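Local structure of putative PLP-dependent aminotransferase (Bacillus cereus ATCC 10987, 3JU7) at residues A62-M67 with M229-K234; I183-H188 with G198-S203. The protein probably acts as a pyridoxal phosphate-dependent aminotransferase of the DegT/DnrJ/EryC1/StrS family, moving amino groups between substrates. One frame throughout, in Å; residues are numbered along the deposited sequence.

Contact 1. Residues A62-M67 with M229-K234; sequences ATLGLM and MGFNCK. With ACT (acetate ion), chain F.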
# COMPACT_ATOMS: atom_id res chain seq x y z
N ALA A 62 -0.52 -7.81 0.43
CA ALA A 62 0.23 -8.73 1.35
C ALA A 62 1.63 -8.23 1.62
O ALA A 62 2.17 -8.50 2.68
CB ALA A 62 0.30 -10.15 0.79
N THR A 63 2.23 -7.53 0.66
CA THR A 63 3.58 -7.03 0.88
C THR A 63 3.59 -6.06 2.05
O THR A 63 4.41 -6.19 2.97
CB THR A 63 4.20 -6.42 -0.37
OG1 THR A 63 4.10 -7.40 -1.40
CG2 THR A 63 5.67 -6.04 -0.08
N LEU A 64 2.62 -5.16 2.04
CA LEU A 64 2.46 -4.19 3.15
C LEU A 64 2.04 -4.89 4.46
O LEU A 64 2.43 -4.47 5.55
CB LEU A 64 1.41 -3.16 2.80
CG LEU A 64 1.74 -2.32 1.57
CD1 LEU A 64 0.44 -1.61 1.15
CD2 LEU A 64 2.91 -1.35 1.83
N GLY A 65 1.28 -5.95 4.35
CA GLY A 65 0.94 -6.72 5.54
C GLY A 65 2.20 -7.35 6.12
O GLY A 65 2.40 -7.37 7.34
N LEU A 66 3.06 -7.88 5.25
CA LEU A 66 4.30 -8.47 5.72
C LEU A 66 5.07 -7.40 6.48
O LEU A 66 5.53 -7.66 7.63
CB LEU A 66 5.15 -9.08 4.57
CG LEU A 66 4.77 -10.51 4.20
CD1 LEU A 66 5.30 -10.90 2.82
CD2 LEU A 66 5.28 -11.48 5.26
N MSE A 67 5.18 -6.23 5.86
CA MSE A 67 5.93 -5.10 6.44
C MSE A 67 5.40 -4.69 7.81
O MSE A 67 6.17 -4.53 8.76
CB MSE A 67 5.96 -3.91 5.46
CG MSE A 67 6.88 -4.16 4.24
SE MSE A 67 6.49 -2.92 2.80
CE MSE A 67 7.09 -1.42 3.64
N MSE A 229 5.04 3.41 15.20
CA MSE A 229 5.42 3.27 13.80
C MSE A 229 4.20 2.83 13.00
O MSE A 229 3.36 2.08 13.47
CB MSE A 229 6.53 2.23 13.67
CG MSE A 229 7.16 2.13 12.32
SE MSE A 229 7.79 3.86 11.82
CE MSE A 229 8.64 3.29 10.13
N GLY A 230 4.08 3.36 11.79
CA GLY A 230 2.93 3.09 10.96
C GLY A 230 3.04 3.71 9.59
O GLY A 230 4.04 4.35 9.21
N PHE A 231 1.98 3.50 8.84
CA PHE A 231 1.91 4.01 7.48
C PHE A 231 0.47 3.87 7.01
O PHE A 231 -0.46 3.81 7.84
CB PHE A 231 2.98 3.35 6.57
CG PHE A 231 2.94 1.83 6.52
CD1 PHE A 231 1.87 1.09 6.99
CD2 PHE A 231 3.95 1.15 5.87
CE1 PHE A 231 1.85 -0.30 6.88
CE2 PHE A 231 3.92 -0.25 5.76
CZ PHE A 231 2.86 -0.97 6.27
N ASN A 232 0.25 3.84 5.70
CA ASN A 232 -1.10 3.57 5.16
C ASN A 232 -1.10 2.27 4.42
O ASN A 232 -0.43 2.18 3.36
CB ASN A 232 -1.51 4.63 4.15
CG ASN A 232 -2.97 4.51 3.71
OD1 ASN A 232 -3.70 3.58 4.11
ND2 ASN A 232 -3.43 5.51 2.91
N CYS A 233 -1.81 1.29 4.95
CA CYS A 233 -2.05 0.05 4.22
C CYS A 233 -3.51 -0.34 4.33
O CYS A 233 -3.84 -1.52 4.30
CB CYS A 233 -1.14 -1.08 4.72
SG CYS A 233 -1.55 -1.67 6.43
N LYS A 234 -4.38 0.67 4.42
CA LYS A 234 -5.82 0.49 4.46
C LYS A 234 -6.36 0.02 3.10
O LYS A 234 -6.01 0.55 2.06
CB LYS A 234 -6.53 1.79 4.89
CG LYS A 234 -6.08 2.28 6.27
CD LYS A 234 -6.61 3.62 6.69
CE LYS A 234 -5.83 4.80 6.16
NZ LYS A 234 -6.07 5.12 4.79
C ACT F . -5.89 8.61 5.17
O ACT F . -6.63 8.11 6.09
OXT ACT F . -5.28 7.81 4.42
CH3 ACT F . -5.77 10.09 4.94

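Contact 2. Residues I183-H188 with G198-S203; sequences IIYSFH and GGLIYS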
# COMPACT_ATOMS: atom_id res chain seq x y z
N ILE A 183 -0.08 -14.55 10.35
CA ILE A 183 -0.12 -15.14 9.01
C ILE A 183 -0.58 -14.06 8.02
O ILE A 183 -1.58 -13.38 8.24
CB ILE A 183 -1.05 -16.38 8.98
CG1 ILE A 183 -0.71 -17.27 10.20
CG2 ILE A 183 -0.92 -17.07 7.67
CD1 ILE A 183 -0.73 -18.72 10.05
N ILE A 184 0.20 -13.90 6.96
CA ILE A 184 -0.11 -12.98 5.88
C ILE A 184 -0.61 -13.75 4.64
O ILE A 184 -0.04 -14.74 4.23
CB ILE A 184 1.13 -12.16 5.45
CG1 ILE A 184 1.87 -11.54 6.68
CG2 ILE A 184 0.73 -11.12 4.45
CD1 ILE A 184 0.97 -11.06 7.85
N TYR A 185 -1.71 -13.28 4.08
CA TYR A 185 -2.28 -13.85 2.90
C TYR A 185 -2.52 -12.72 1.91
O TYR A 185 -2.77 -11.56 2.30
CB TYR A 185 -3.66 -14.49 3.16
CG TYR A 185 -3.78 -15.48 4.27
CD1 TYR A 185 -3.63 -16.85 4.06
CD2 TYR A 185 -4.20 -15.06 5.54
CE1 TYR A 185 -3.79 -17.80 5.15
CE2 TYR A 185 -4.37 -15.97 6.60
CZ TYR A 185 -4.15 -17.34 6.42
OH TYR A 185 -4.37 -18.20 7.52
N SER A 186 -2.53 -13.09 0.64
CA SER A 186 -2.74 -12.15 -0.44
C SER A 186 -4.08 -12.36 -1.14
O SER A 186 -4.54 -13.48 -1.28
CB SER A 186 -1.60 -12.26 -1.46
OG SER A 186 -1.81 -11.37 -2.54
N PHE A 187 -4.69 -11.25 -1.57
CA PHE A 187 -5.87 -11.27 -2.42
C PHE A 187 -5.54 -10.67 -3.82
O PHE A 187 -6.41 -10.18 -4.54
CB PHE A 187 -7.01 -10.48 -1.80
CG PHE A 187 -7.46 -10.94 -0.42
CD1 PHE A 187 -7.53 -12.29 -0.07
CD2 PHE A 187 -7.91 -10.00 0.50
CE1 PHE A 187 -8.00 -12.67 1.20
CE2 PHE A 187 -8.38 -10.38 1.78
CZ PHE A 187 -8.44 -11.73 2.11
N HIS A 188 -4.27 -10.69 -4.23
CA HIS A 188 -3.93 -10.23 -5.56
C HIS A 188 -4.74 -11.02 -6.60
O HIS A 188 -5.06 -12.20 -6.38
CB HIS A 188 -2.44 -10.41 -5.82
CG HIS A 188 -1.94 -9.71 -7.04
ND1 HIS A 188 -1.72 -10.37 -8.23
CD2 HIS A 188 -1.54 -8.43 -7.24
CE1 HIS A 188 -1.23 -9.51 -9.12
NE2 HIS A 188 -1.10 -8.33 -8.54
N GLY A 198 -5.09 -6.62 -2.63
CA GLY A 198 -5.56 -6.79 -1.28
C GLY A 198 -4.76 -7.86 -0.53
O GLY A 198 -3.94 -8.55 -1.10
N GLY A 199 -5.04 -7.99 0.75
CA GLY A 199 -4.43 -8.99 1.58
C GLY A 199 -5.12 -9.03 2.93
O GLY A 199 -6.05 -8.25 3.18
N LEU A 200 -4.64 -9.95 3.78
CA LEU A 200 -5.20 -10.19 5.10
C LEU A 200 -4.11 -10.66 6.07
O LEU A 200 -3.13 -11.34 5.67
CB LEU A 200 -6.27 -11.26 5.01
CG LEU A 200 -7.21 -11.46 6.23
CD1 LEU A 200 -8.36 -10.48 6.24
CD2 LEU A 200 -7.73 -12.86 6.31
N ILE A 201 -4.28 -10.29 7.34
CA ILE A 201 -3.44 -10.81 8.41
C ILE A 201 -4.31 -11.49 9.43
O ILE A 201 -5.31 -10.95 9.83
CB ILE A 201 -2.58 -9.73 9.13
CG1 ILE A 201 -1.85 -8.87 8.09
CG2 ILE A 201 -1.59 -10.42 10.08
CD1 ILE A 201 -0.88 -7.83 8.68
N TYR A 202 -3.94 -12.70 9.83
CA TYR A 202 -4.65 -13.44 10.88
C TYR A 202 -3.69 -13.65 12.05
O TYR A 202 -2.51 -13.87 11.85
CB TYR A 202 -5.08 -14.83 10.40
CG TYR A 202 -5.58 -15.68 11.53
CD1 TYR A 202 -6.90 -15.56 11.99
CD2 TYR A 202 -4.73 -16.56 12.21
CE1 TYR A 202 -7.36 -16.32 13.06
CE2 TYR A 202 -5.20 -17.32 13.29
CZ TYR A 202 -6.52 -17.21 13.69
OH TYR A 202 -6.97 -17.97 14.76
N SER A 203 -4.22 -13.56 13.27
CA SER A 203 -3.49 -14.04 14.45
C SER A 203 -4.50 -14.50 15.46
O SER A 203 -5.65 -14.03 15.53
CB SER A 203 -2.54 -13.00 15.05
OG SER A 203 -1.81 -13.51 16.16

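Contact 1. Residues A62-M67 with M229-K234
The side-chain oxygen of Asn232 accepts two hydrogen bonds from Lys234. Backbone N of Lys234 lies 3.0 Å from Asn232 OD1 and its N-H points nearly straight at it (162°), closing an Asx turn. Lys234 NZ reaches the same Asn232 OD1 at 2.9 Å from the opposite face of the amide, well above its plane, because the lysine chain bends back at chi3 and chi4. The ammonium also donates to the acetate, where Lys234 NZ lies 2.8 Å from acetate OXT, and forms a salt bridge to Glu197 of the second subunit. Asn232 ND2 is hydrogen-bonded to that glutamate and to the pyridoxal phosphate-modified lysine side chain of the second subunit.

Residues on either side of Asn232 supply the apolar surface for helix 62-73. Cys233, small enough to sit against the helix, brings CB to 3.8 Å from Leu64 CB. Phe231 presents its ring edge: CZ lies 3.6 Å from Leu64 O, and CE2 lies 4.0 Å from CE of selenomethionine Met67, both partners near the ring plane. A bend at chi3 (68°) places that Met67 methyl group, and the two side chains cross at about a right angle.

Since Ala62 N and Thr63 OG1 hold the phosphate of the modified Lys191 in their own chain, the oily seam joins one subunit's cofactor cradle to a loop whose polar side serves the other subunit's cofactor.

Contact 2. Residues I183-H188 with G198-S203
Strands 182-186 and 199-203 form an antiparallel pair, neighbouring inner strands of the large-domain sheet between 55-59 and 159-161, and the loop between them carries Lys191, modelled with its pyridoxal phosphate. Ile183 N to Tyr202 O, Tyr202 N to Ile183 O, Tyr185 N to Leu200 O and Leu200 N to Tyr185 O are four hydrogen bonds, each 2.9 Å. A fifth bond extends the ladder past the strand end: Phe187 N lies 2.8 Å from Gly198 O, but far above that carbonyl's plane.

At Gly199 the backbones come close, with CA 3.1 Å from Tyr185 O; a beta carbon here would clash with that oxygen, and glycine, lacking one, fits the place. Beside it, Ser186 OG accepts from His188 N at 3.1 Å, an ST turn, and also bonds the cofactor phosphate, so a small hydroxyl both shapes the turn and meets the ligand.

In fold type I enzymes the strand after the cofactor lysine runs against its neighbours, as strand 199-203 does here between 182-186 and 55-59. Beta-branched isoleucines suit the extended backbone. On the face with Ser186, Ile184 and Ile201 lie side by side; turned somewhat short of the usual staggered position (chi2 -36°), Ile184 CD1 comes to a tight 3.5 Å from Ile201 CG2.

The other face mixes Ile183 and Leu200 with Tyr185 and Tyr202. The two tyrosines point the same way, and the Tyr185 ring edge sets CE2 4.0 Å from Tyr202 CB. Their buried hydroxyls are hydrogen-bonded to backbone atoms, Tyr185 OH to Tyr175 O and Tyr202 OH to Arg53 O. Phe187 slants across Leu200, its CZ 3.7 Å from Leu200 CB, while the ring also meets Phe166 edge-to-face.

From the N terminus, the chain first passes through helix 62-73, which supplies residues 62-67 of contact 1. It then crosses much of the large domain before entering strand 182-186. A short loop bearing the modified Lys191 leads straight back along strand 199-203, so contact 2 closes a small loop. Only after helix 206-215 does the chain reach 229-234 and close the far longer loop of contact 1, within which contact 2 is nested. Their centres are about 11 Å apart, and they touch: Ala62 and Leu66 rest on Ile184 of the central sheet, linking the helix and sheet beside this subunit's cofactor to a loop that reaches the second subunit's.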